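Local coordinates for coat protein (Pseudomonas phage PP7, PDB 2QUD), which self-assembles as homodimers, linked to one another by disulfide bridges, into a T=3 icosahedral capsid, packages the viral RNA genome and represses translation of the viral replicase, at the interface of chains A and B. Coordinates in Å, arbitrary orientation; residue numbers count along the deposited sequence, not the author numbering. Chains: chain A/B, Coat protein.

Contact 1: the interface of chains A and B. Residues chain A 86-88, 97, 100-101; chain B 80-82, 117-118.
The carbonyl oxygen of B:Val118, near the end of helix 111-119, is gripped by the guanidinium of A:Arg97: NE of A:Arg97 lies 2.8 Å from O of B:Val118, tilted 18° from the carbonyl plane. NH2 of A:Arg97 adds a weak bond to the same oxygen, and a water at the guanidinium edge, in its plane, bridges NH2 back to it. A bend at chi3 (-60°) turns the arginine tip toward this carbonyl.

The second polar element is an antiparallel bridge between the 76-89 strands of the two subunits, which joins their sheets across the dimer. N of A:Thr87 gives its hydrogen to O of B:Val81 at 2.8 Å, and the return bond runs from N of B:Val81 to O of A:Thr87 at 3.2 Å. Both residues are also RNA-binding positions, so the strand pairing probably helps to set their relative placement.

Beside the bridge, CG2 of A:Val86 sits over one face of the B:Trp82 indole, 3.5 Å from the centroid of the five-membered ring, a CH-pi contact. With CG of B:Trp82 anti to its backbone N (chi1 -168°), the far edge of the indole reaches helix 94-109, where CZ3 of B:Trp82 meets CA of A:Tyr101 at 3.9 Å. The side chains of A:Ile88 and B:Val117 cross at about a right angle, with CD1 of A:Ile88 3.7 Å from CG1 of B:Val117.

Contact 2: the interface of chains A and B. Residues chain A 29, 48, 59, 61; chain B 116, 120, 122.
B:Leu116, on helix 111-119, meets A:Val59, A:Leu61 and A:Leu48 from the sheet of the partner, and these apolar contacts carry the patch. Its chi1 of 174° carries CG toward that sheet, anti to the backbone N, and chi2 of 56° turns CD2 to A:Val59 and A:Leu61 and CD1 to A:Leu48. The CD2 branch approaches A:Val59 obliquely, 3.6 Å from CG1 of A:Val59, and also meets CD2 of A:Leu61 at 3.8 Å. The other branch serves A:Leu48: CD1 of B:Leu116 is 3.9 Å from CD2 of A:Leu48, the two side chains running antiparallel alongside each other.

Contacts between carbon and oxygen form a second group, at van der Waals range. CD2 of A:Leu48 also lies 3.6 Å from the backbone carbonyl O of B:Leu120. At the margin the side chains of A:Gln29 and B:Pro122 cross at about a right angle, where the amide oxygen OE1 of A:Gln29 stands 3.5 Å from the ring carbon CB of B:Pro122.

The two subunits make no direct hydrogen bond here. The contact therefore rests on the fit of mainly apolar groups; the patch hides 187 Å² of protein surface in all, and it seats the C-terminal helix of one subunit, with the segment that follows it, on the sheet of the other.

Contact 3: the interface of chains A and B. Residues chain A 8, 10, 44, 46, 61, 63, 84; chain B 104, 107, 113, 123.
At A:Leu10 and B:Leu107 extended backbone meets helical backbone (phi/psi -58/-51° at B:Leu107), as strands 7-12, 43-50, 56-68 and 76-89 of chain A face helices 94-108 and 111-119 and the C-terminal segment of chain B. B:Leu107 buries 91 Å² against the partner. CD2 of A:Leu10 rests 3.7 Å from CA of B:Leu107, close to the helix backbone itself. The branches of B:Leu107 reach further in: CD1 meets CD1 of A:Ile8 at 3.9 Å, with the two side chains at about a right angle, while A:Leu44 comes at it tip to tip, CD1 of A:Leu44 lying 3.9 Å from CD2 of B:Leu107.

A:Leu44 also receives B:Leu123, which crosses it nearly perpendicularly with CD1 of B:Leu123 3.7 Å from CD2 of A:Leu44. The same methyl of B:Leu123 reaches CD2 of A:Leu61 at 4.0 Å.

Polar linkage runs through one water. NE2 of A:His84 lies 2.8 Å from the water oxygen, in the imidazole plane, and the hydroxyl OG1 of B:Thr104 lies 2.9 Å from the same water oxygen. Placing OG1 beside the backbone N (chi1 -60°) leaves CG2 of B:Thr104 anti to that N, where this methyl meets the imidazole edge in plane. OG1 also passes CD2 of A:Leu63. The patch lies between chain B's helices and the helix-covered face of chain A's sheet, the face away from the RNA, with strand 7-12 of the N-terminal hairpin flanking it.

Contact 1: the interface of chains A and B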
ATOM      1  N   VAL A  86       7.416   1.214   3.471  1.00 14.74           N
ATOM      2  CA  VAL A  86       8.220   1.814   2.401  1.00 15.68           C
ATOM      3  C   VAL A  86       9.605   2.142   2.981  1.00 19.38           C
ATOM      4  O   VAL A  86       9.731   2.830   4.001  1.00 16.54           O
ATOM      5  CB  VAL A  86       7.561   3.096   1.789  1.00 15.60           C
ATOM      6  CG1 VAL A  86       8.252   3.495   0.474  1.00 15.65           C
ATOM      7  CG2 VAL A  86       6.020   2.959   1.598  1.00 15.41           C
ATOM      8  N   THR A  87      10.635   1.663   2.291  1.00 16.05           N
ATOM      9  CA  THR A  87      12.024   1.884   2.662  1.00 19.63           C
ATOM     10  C   THR A  87      12.589   2.878   1.648  1.00 18.00           C
ATOM     11  O   THR A  87      12.673   2.564   0.449  1.00 17.20           O
ATOM     12  CB  THR A  87      12.860   0.599   2.650  1.00 23.65           C
ATOM     13  OG1 THR A  87      12.370  -0.296   3.649  1.00 23.49           O
ATOM     14  CG2 THR A  87      14.316   0.895   2.942  1.00 24.56           C
ATOM     15  N   ILE A  88      12.952   4.050   2.177  1.00 18.48           N
ATOM     16  CA  ILE A  88      13.473   5.160   1.396  0.50 17.87           C
ATOM     17  C   ILE A  88      14.896   5.434   1.864  1.00 20.76           C
ATOM     18  O   ILE A  88      15.151   5.663   3.041  1.00 20.61           O
ATOM     19  CB  ILE A  88      12.573   6.413   1.519  0.50 23.48           C
ATOM     20  CG1 ILE A  88      11.186   6.144   0.896  0.50 15.78           C
ATOM     21  CG2 ILE A  88      13.232   7.620   0.848  0.50 23.07           C
ATOM     22  CD1 ILE A  88      11.195   5.927  -0.609  0.50 20.77           C
ATOM     23  N   ARG A  97      12.909   7.900  -5.835  1.00 16.43           N
ATOM     24  CA  ARG A  97      11.786   7.903  -4.893  1.00 16.91           C
ATOM     25  C   ARG A  97      10.472   8.099  -5.642  1.00 15.66           C
ATOM     26  O   ARG A  97       9.508   7.387  -5.386  1.00 18.12           O
ATOM     27  CB  ARG A  97      11.961   8.984  -3.834  1.00 15.37           C
ATOM     28  CG  ARG A  97      13.182   8.780  -2.942  1.00 15.65           C
ATOM     29  CD  ARG A  97      13.260   9.738  -1.802  1.00 18.07           C
ATOM     30  NE  ARG A  97      13.335  11.147  -2.192  1.00 20.47           N
ATOM     31  CZ  ARG A  97      14.442  11.829  -2.466  1.00 21.84           C
ATOM     32  NH1 ARG A  97      15.648  11.257  -2.485  1.00 21.62           N
ATOM     33  NH2 ARG A  97      14.341  13.117  -2.754  1.00 22.75           N
ATOM     34  N   LEU A 100       9.630   4.827  -7.508  1.00 16.66           N
ATOM     35  CA  LEU A 100       9.053   3.823  -6.592  1.00 15.63           C
ATOM     36  C   LEU A 100       7.563   4.146  -6.346  1.00 14.50           C
ATOM     37  O   LEU A 100       6.714   3.259  -6.386  1.00 16.30           O
ATOM     38  CB  LEU A 100       9.848   3.779  -5.276  1.00 17.02           C
ATOM     39  CG  LEU A 100       9.384   2.720  -4.269  1.00 14.02           C
ATOM     40  CD1 LEU A 100       9.749   1.362  -4.808  1.00 18.09           C
ATOM     41  CD2 LEU A 100       9.953   3.023  -2.856  1.00 19.48           C
ATOM     42  N   TYR A 101       7.279   5.406  -6.038  1.00 16.10           N
ATOM     43  CA  TYR A 101       5.915   5.878  -5.874  1.00 15.29           C
ATOM     44  C   TYR A 101       5.029   5.632  -7.123  1.00 15.59           C
ATOM     45  O   TYR A 101       3.946   5.035  -7.058  1.00 16.36           O
ATOM     46  CB  TYR A 101       5.920   7.389  -5.503  1.00 17.48           C
ATOM     47  CG  TYR A 101       4.531   7.926  -5.498  1.00 15.93           C
ATOM     48  CD1 TYR A 101       3.654   7.678  -4.439  1.00 16.64           C
ATOM     49  CD2 TYR A 101       4.017   8.615  -6.610  1.00 15.24           C
ATOM     50  CE1 TYR A 101       2.338   8.127  -4.460  1.00 15.32           C
ATOM     51  CE2 TYR A 101       2.686   9.044  -6.635  1.00 16.63           C
ATOM     52  CZ  TYR A 101       1.838   8.791  -5.568  1.00 16.90           C
ATOM     53  OH  TYR A 101       0.531   9.262  -5.667  1.00 18.16           O
TER
ATOM     54  N   GLN B  80      15.392   0.458  -2.845  1.00 16.20           N
ATOM     55  CA  GLN B  80      14.228   1.005  -2.152  1.00 17.49           C
ATOM     56  C   GLN B  80      13.088   0.020  -2.353  1.00 18.06           C
ATOM     57  O   GLN B  80      13.029  -0.681  -3.368  1.00 18.54           O
ATOM     58  CB  GLN B  80      13.951   2.421  -2.630  1.00 17.90           C
ATOM     59  CG  GLN B  80      15.058   3.374  -2.143  1.00 22.01           C
ATOM     60  CD  GLN B  80      14.908   4.806  -2.578  1.00 22.26           C
ATOM     61  OE1 GLN B  80      14.926   5.723  -1.750  1.00 22.22           O
ATOM     62  NE2 GLN B  80      14.759   5.020  -3.887  1.00 20.43           N
ATOM     63  N   VAL B  81      12.196  -0.040  -1.365  1.00 16.83           N
ATOM     64  CA  VAL B  81      11.224  -1.102  -1.262  1.00 15.81           C
ATOM     65  C   VAL B  81       9.862  -0.508  -0.891  1.00 15.93           C
ATOM     66  O   VAL B  81       9.788   0.352  -0.034  1.00 16.43           O
ATOM     67  CB  VAL B  81      11.641  -2.134  -0.228  1.00 20.14           C
ATOM     68  CG1 VAL B  81      10.631  -3.276  -0.210  1.00 19.61           C
ATOM     69  CG2 VAL B  81      13.036  -2.645  -0.561  1.00 18.62           C
ATOM     70  N   TRP B  82       8.800  -0.939  -1.563  1.00 14.58           N
ATOM     71  CA  TRP B  82       7.461  -0.639  -1.129  1.00 14.24           C
ATOM     72  C   TRP B  82       6.707  -1.954  -1.027  1.00 17.65           C
ATOM     73  O   TRP B  82       6.414  -2.589  -2.046  1.00 17.32           O
ATOM     74  CB  TRP B  82       6.766   0.334  -2.071  1.00 14.43           C
ATOM     75  CG  TRP B  82       5.467   0.906  -1.537  1.00 17.09           C
ATOM     76  CD1 TRP B  82       4.497   0.262  -0.821  1.00 15.52           C
ATOM     77  CD2 TRP B  82       4.998   2.240  -1.730  1.00 14.48           C
ATOM     78  NE1 TRP B  82       3.444   1.116  -0.571  1.00 14.96           N
ATOM     79  CE2 TRP B  82       3.747   2.345  -1.081  1.00 14.25           C
ATOM     80  CE3 TRP B  82       5.537   3.374  -2.347  1.00 14.90           C
ATOM     81  CZ2 TRP B  82       3.000   3.510  -1.092  1.00 12.58           C
ATOM     82  CZ3 TRP B  82       4.785   4.531  -2.375  1.00 14.62           C
ATOM     83  CH2 TRP B  82       3.542   4.594  -1.744  1.00 14.38           C
ATOM     84  N   VAL B 117       6.409  10.003   0.628  1.00 15.87           N
ATOM     85  CA  VAL B 117       7.457   9.123   0.122  1.00 15.12           C
ATOM     86  C   VAL B 117       8.606   9.836  -0.584  1.00 16.30           C
ATOM     87  O   VAL B 117       9.759   9.433  -0.439  1.00 18.78           O
ATOM     88  CB  VAL B 117       6.816   8.011  -0.775  1.00 17.09           C
ATOM     89  CG1 VAL B 117       7.858   7.148  -1.454  1.00 19.09           C
ATOM     90  CG2 VAL B 117       5.886   7.136   0.089  1.00 17.39           C
ATOM     91  N   VAL B 118       8.306  10.871  -1.365  1.00 16.47           N
ATOM     92  CA  VAL B 118       9.319  11.590  -2.164  1.00 14.81           C
ATOM     93  C   VAL B 118      10.033  12.664  -1.322  1.00 18.45           C
ATOM     94  O   VAL B 118      11.272  12.835  -1.407  1.00 19.44           O
ATOM     95  CB  VAL B 118       8.744  12.156  -3.463  1.00 17.48           C
ATOM     96  CG1 VAL B 118       9.820  12.889  -4.268  1.00 19.47           C
ATOM     97  CG2 VAL B 118       8.134  10.998  -4.266  1.00 18.89           C
TER
HETATM   98  O   HOH W   1      12.690  15.437  -2.670  1.00 27.18           O

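Contact 2: the interface of chains A and B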
ATOM      1  N   GLN A  29       0.827   9.112  13.664  1.00 18.26           N
ATOM      2  CA  GLN A  29      -0.402   9.835  13.457  1.00 17.29           C
ATOM      3  C   GLN A  29      -1.527   8.843  13.272  1.00 17.47           C
ATOM      4  O   GLN A  29      -1.314   7.769  12.744  1.00 17.28           O
ATOM      5  CB  GLN A  29      -0.337  10.707  12.208  1.00 16.27           C
ATOM      6  CG  GLN A  29       0.704  11.755  12.246  1.00 18.79           C
ATOM      7  CD  GLN A  29       1.006  12.278  10.873  1.00 20.75           C
ATOM      8  OE1 GLN A  29       1.876  11.739  10.184  1.00 22.56           O
ATOM      9  NE2 GLN A  29       0.235  13.269  10.432  1.00 17.63           N
ATOM     10  N   LEU A  48       6.700   7.602  10.374  1.00 18.78           N
ATOM     11  CA  LEU A  48       7.867   7.880   9.570  1.00 15.78           C
ATOM     12  C   LEU A  48       9.033   7.873  10.553  1.00 17.36           C
ATOM     13  O   LEU A  48       9.062   8.705  11.465  1.00 22.77           O
ATOM     14  CB  LEU A  48       7.728   9.235   8.913  1.00 19.70           C
ATOM     15  CG  LEU A  48       8.908   9.831   8.137  1.00 27.34           C
ATOM     16  CD1 LEU A  48       9.489   8.829   7.145  1.00 25.05           C
ATOM     17  CD2 LEU A  48       8.421  11.137   7.454  1.00 27.19           C
ATOM     18  N   VAL A  59       8.593   4.362   6.155  1.00 17.44           N
ATOM     19  CA  VAL A  59       7.212   4.859   6.188  1.00 18.46           C
ATOM     20  C   VAL A  59       6.284   3.687   6.401  1.00 16.39           C
ATOM     21  O   VAL A  59       6.369   2.681   5.691  1.00 18.87           O
ATOM     22  CB  VAL A  59       6.811   5.529   4.854  1.00 18.20           C
ATOM     23  CG1 VAL A  59       5.324   5.854   4.845  1.00 21.13           C
ATOM     24  CG2 VAL A  59       7.643   6.763   4.576  1.00 23.28           C
ATOM     25  N   LEU A  61       2.158   2.864   6.719  1.00 16.60           N
ATOM     26  CA  LEU A  61       0.780   3.303   6.648  1.00 16.22           C
ATOM     27  C   LEU A  61      -0.075   2.081   6.895  1.00 18.23           C
ATOM     28  O   LEU A  61       0.177   1.044   6.316  1.00 19.40           O
ATOM     29  CB  LEU A  61       0.454   3.832   5.263  1.00 14.79           C
ATOM     30  CG  LEU A  61       1.297   4.996   4.692  1.00 20.95           C
ATOM     31  CD1 LEU A  61       0.868   5.386   3.228  1.00 20.15           C
ATOM     32  CD2 LEU A  61       1.217   6.184   5.665  1.00 22.61           C
TER
ATOM     33  N   LEU B 116       4.865  12.381   1.047  1.00 13.87           N
ATOM     34  CA  LEU B 116       5.432  11.605   2.144  1.00 13.24           C
ATOM     35  C   LEU B 116       6.617  10.778   1.669  1.00 15.83           C
ATOM     36  O   LEU B 116       7.651  10.791   2.265  1.00 16.70           O
ATOM     37  CB  LEU B 116       4.369  10.693   2.756  1.00 15.84           C
ATOM     38  CG  LEU B 116       4.791   9.707   3.830  1.00 16.85           C
ATOM     39  CD1 LEU B 116       5.460  10.471   4.954  1.00 18.41           C
ATOM     40  CD2 LEU B 116       3.553   8.910   4.276  1.00 18.01           C
ATOM     41  N   LEU B 120       9.353  13.227   2.307  1.00 15.65           N
ATOM     42  CA  LEU B 120       9.298  12.996   3.738  1.00 14.96           C
ATOM     43  C   LEU B 120       8.415  13.983   4.502  1.00 15.40           C
ATOM     44  O   LEU B 120       8.672  14.288   5.675  1.00 18.27           O
ATOM     45  CB  LEU B 120      10.704  12.920   4.367  1.00 18.72           C
ATOM     46  CG  LEU B 120      11.671  11.938   3.698  1.00 22.96           C
ATOM     47  CD1 LEU B 120      12.999  11.980   4.481  1.00 23.61           C
ATOM     48  CD2 LEU B 120      11.084  10.525   3.614  1.00 21.06           C
ATOM     49  N   PRO B 122       4.998  14.477   6.415  1.00 15.48           N
ATOM     50  CA  PRO B 122       3.898  13.689   6.971  1.00 14.96           C
ATOM     51  C   PRO B 122       2.537  14.008   6.385  1.00 13.74           C
ATOM     52  O   PRO B 122       2.320  15.121   5.969  1.00 15.07           O
ATOM     53  CB  PRO B 122       3.931  14.054   8.454  1.00 19.57           C
ATOM     54  CG  PRO B 122       5.394  14.361   8.711  1.00 16.92           C
ATOM     55  CD  PRO B 122       5.822  15.095   7.490  1.00 16.58           C
TER

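Contact 3: the interface of chains A and B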
ATOM      1  N   ILE A   8      -6.906  14.247   5.226  1.00 14.74           N
ATOM      2  CA  ILE A   8      -6.553  13.664   3.935  1.00 14.78           C
ATOM      3  C   ILE A   8      -7.863  13.199   3.267  1.00 13.12           C
ATOM      4  O   ILE A   8      -8.727  12.636   3.923  1.00 15.34           O
ATOM      5  CB  ILE A   8      -5.488  12.559   4.053  1.00 17.43           C
ATOM      6  CG1 ILE A   8      -5.065  12.053   2.674  1.00 16.13           C
ATOM      7  CG2 ILE A   8      -5.918  11.445   4.949  1.00 20.13           C
ATOM      8  CD1 ILE A   8      -3.776  11.212   2.686  1.00 21.62           C
ATOM      9  N   LEU A  10      -9.790  11.169   0.246  1.00 18.24           N
ATOM     10  CA  LEU A  10      -9.745  10.088  -0.730  1.00 18.04           C
ATOM     11  C   LEU A  10     -10.920  10.285  -1.677  1.00 20.17           C
ATOM     12  O   LEU A  10     -12.048  10.503  -1.229  1.00 21.86           O
ATOM     13  CB  LEU A  10      -9.852   8.720  -0.064  1.00 18.19           C
ATOM     14  CG  LEU A  10      -8.835   8.466   1.080  1.00 20.93           C
ATOM     15  CD1 LEU A  10      -8.885   7.027   1.567  1.00 20.21           C
ATOM     16  CD2 LEU A  10      -7.425   8.858   0.692  1.00 25.00           C
ATOM     17  N   LEU A  44      -6.695   5.357   9.540  1.00 18.69           N
ATOM     18  CA  LEU A  44      -5.390   5.327   8.879  1.00 17.30           C
ATOM     19  C   LEU A  44      -4.356   5.727   9.908  1.00 16.74           C
ATOM     20  O   LEU A  44      -4.431   6.805  10.482  1.00 16.52           O
ATOM     21  CB  LEU A  44      -5.338   6.317   7.709  1.00 15.58           C
ATOM     22  CG  LEU A  44      -3.973   6.434   6.975  1.00 16.64           C
ATOM     23  CD1 LEU A  44      -3.536   5.072   6.353  1.00 19.32           C
ATOM     24  CD2 LEU A  44      -4.009   7.536   5.920  1.00 21.05           C
ATOM     25  N   ALA A  46      -0.236   6.306  10.522  1.00 16.83           N
ATOM     26  CA  ALA A  46       0.949   6.643   9.745  1.00 18.65           C
ATOM     27  C   ALA A  46       2.159   6.934  10.647  1.00 14.49           C
ATOM     28  O   ALA A  46       2.037   7.574  11.679  1.00 17.83           O
ATOM     29  CB  ALA A  46       0.654   7.816   8.830  1.00 20.28           C
ATOM     30  N   LEU A  61       2.158   2.864   6.719  1.00 16.60           N
ATOM     31  CA  LEU A  61       0.780   3.303   6.648  1.00 16.22           C
ATOM     32  C   LEU A  61      -0.075   2.081   6.895  1.00 18.23           C
ATOM     33  O   LEU A  61       0.177   1.044   6.316  1.00 19.40           O
ATOM     34  CB  LEU A  61       0.454   3.832   5.263  1.00 14.79           C
ATOM     35  CG  LEU A  61       1.297   4.996   4.692  1.00 20.95           C
ATOM     36  CD1 LEU A  61       0.868   5.386   3.228  1.00 20.15           C
ATOM     37  CD2 LEU A  61       1.217   6.184   5.665  1.00 22.61           C
ATOM     38  N   LEU A  63      -4.134   1.077   6.911  1.00 17.88           N
ATOM     39  CA  LEU A  63      -5.560   1.350   6.716  1.00 17.33           C
ATOM     40  C   LEU A  63      -6.361   0.195   7.337  1.00 20.47           C
ATOM     41  O   LEU A  63      -6.251  -0.952   6.887  1.00 17.62           O
ATOM     42  CB  LEU A  63      -5.879   1.476   5.243  1.00 20.83           C
ATOM     43  CG  LEU A  63      -7.252   2.019   4.883  1.00 19.45           C
ATOM     44  CD1 LEU A  63      -7.455   3.506   5.319  1.00 18.00           C
ATOM     45  CD2 LEU A  63      -7.541   1.858   3.399  1.00 23.01           C
ATOM     46  N   HIS A  84       1.240  -0.620   4.417  1.00 15.44           N
ATOM     47  CA  HIS A  84       2.360  -0.268   3.548  1.00 16.84           C
ATOM     48  C   HIS A  84       3.597  -0.114   4.382  1.00 16.97           C
ATOM     49  O   HIS A  84       3.559   0.465   5.459  1.00 16.56           O
ATOM     50  CB  HIS A  84       2.089   1.051   2.814  1.00 15.26           C
ATOM     51  CG  HIS A  84       0.798   1.054   2.078  1.00 17.33           C
ATOM     52  ND1 HIS A  84       0.699   0.840   0.718  1.00 15.70           N
ATOM     53  CD2 HIS A  84      -0.464   1.204   2.531  1.00 18.10           C
ATOM     54  CE1 HIS A  84      -0.577   0.866   0.371  1.00 18.23           C
ATOM     55  NE2 HIS A  84      -1.306   1.083   1.454  1.00 15.23           N
TER
ATOM     56  N   THR B 104      -7.607   2.071  -0.831  1.00 14.81           N
ATOM     57  CA  THR B 104      -6.163   2.033  -0.929  1.00 16.83           C
ATOM     58  C   THR B 104      -5.614   2.582  -2.233  1.00 14.69           C
ATOM     59  O   THR B 104      -4.689   3.259  -2.255  1.00 16.67           O
ATOM     60  CB  THR B 104      -5.635   0.601  -0.702  1.00 17.41           C
ATOM     61  OG1 THR B 104      -6.015   0.153   0.578  1.00 17.04           O
ATOM     62  CG2 THR B 104      -4.139   0.581  -0.814  1.00 16.71           C
ATOM     63  N   LEU B 107      -5.876   6.264  -1.817  1.00 13.45           N
ATOM     64  CA  LEU B 107      -4.867   6.705  -0.833  1.00 13.26           C
ATOM     65  C   LEU B 107      -3.491   6.851  -1.477  1.00 13.04           C
ATOM     66  O   LEU B 107      -2.823   7.889  -1.363  1.00 14.98           O
ATOM     67  CB  LEU B 107      -4.814   5.721   0.306  1.00 15.75           C
ATOM     68  CG  LEU B 107      -3.719   6.036   1.320  1.00 14.16           C
ATOM     69  CD1 LEU B 107      -3.829   7.402   1.965  1.00 14.52           C
ATOM     70  CD2 LEU B 107      -3.714   4.950   2.429  1.00 17.37           C
ATOM     71  N   VAL B 113       0.413  11.325  -0.196  1.00 12.22           N
ATOM     72  CA  VAL B 113       1.253  10.130  -0.098  1.00 13.73           C
ATOM     73  C   VAL B 113       2.489  10.296  -0.981  1.00 14.19           C
ATOM     74  O   VAL B 113       3.566   9.911  -0.589  1.00 14.53           O
ATOM     75  CB  VAL B 113       0.481   8.827  -0.388  1.00 15.57           C
ATOM     76  CG1 VAL B 113       1.423   7.664  -0.603  1.00 15.64           C
ATOM     77  CG2 VAL B 113      -0.477   8.549   0.763  1.00 13.06           C
ATOM     78  N   LEU B 123       1.653  13.030   6.375  1.00 15.81           N
ATOM     79  CA  LEU B 123       0.281  13.248   5.930  1.00 14.19           C
ATOM     80  C   LEU B 123      -0.449  14.286   6.767  1.00 13.54           C
ATOM     81  O   LEU B 123      -0.097  14.573   7.927  1.00 15.50           O
ATOM     82  CB  LEU B 123      -0.514  11.939   5.987  1.00 13.26           C
ATOM     83  CG  LEU B 123       0.030  10.782   5.147  1.00 14.29           C
ATOM     84  CD1 LEU B 123      -0.930   9.587   5.326  1.00 15.94           C
ATOM     85  CD2 LEU B 123       0.292  11.156   3.676  1.00 14.92           C
TER
HETATM   86  O   HOH W   2      -3.931   1.030   2.467  1.00 14.80           O

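Contact 2 and contact 3 are neighbours, their C-alpha centres about 9 Å apart: strands 43-50 and 56-68 of chain A supply both, and A:Leu61 is shared. The C-alpha centre of contact 1 lies about 11 Å from that of contact 2 and about 14 Å from that of contact 3. Strand 76-89 of chain A runs through contacts 1 and 3, while helix 111-119 of chain B takes part in all three. Together they combine edge-to-edge strand pairing with helices exchanged over the partner's sheet. Two-fold symmetry repeats each contact with the chains swapped, giving an intertwined homodimer, the unit that builds the capsid and binds the RNA packaging signals.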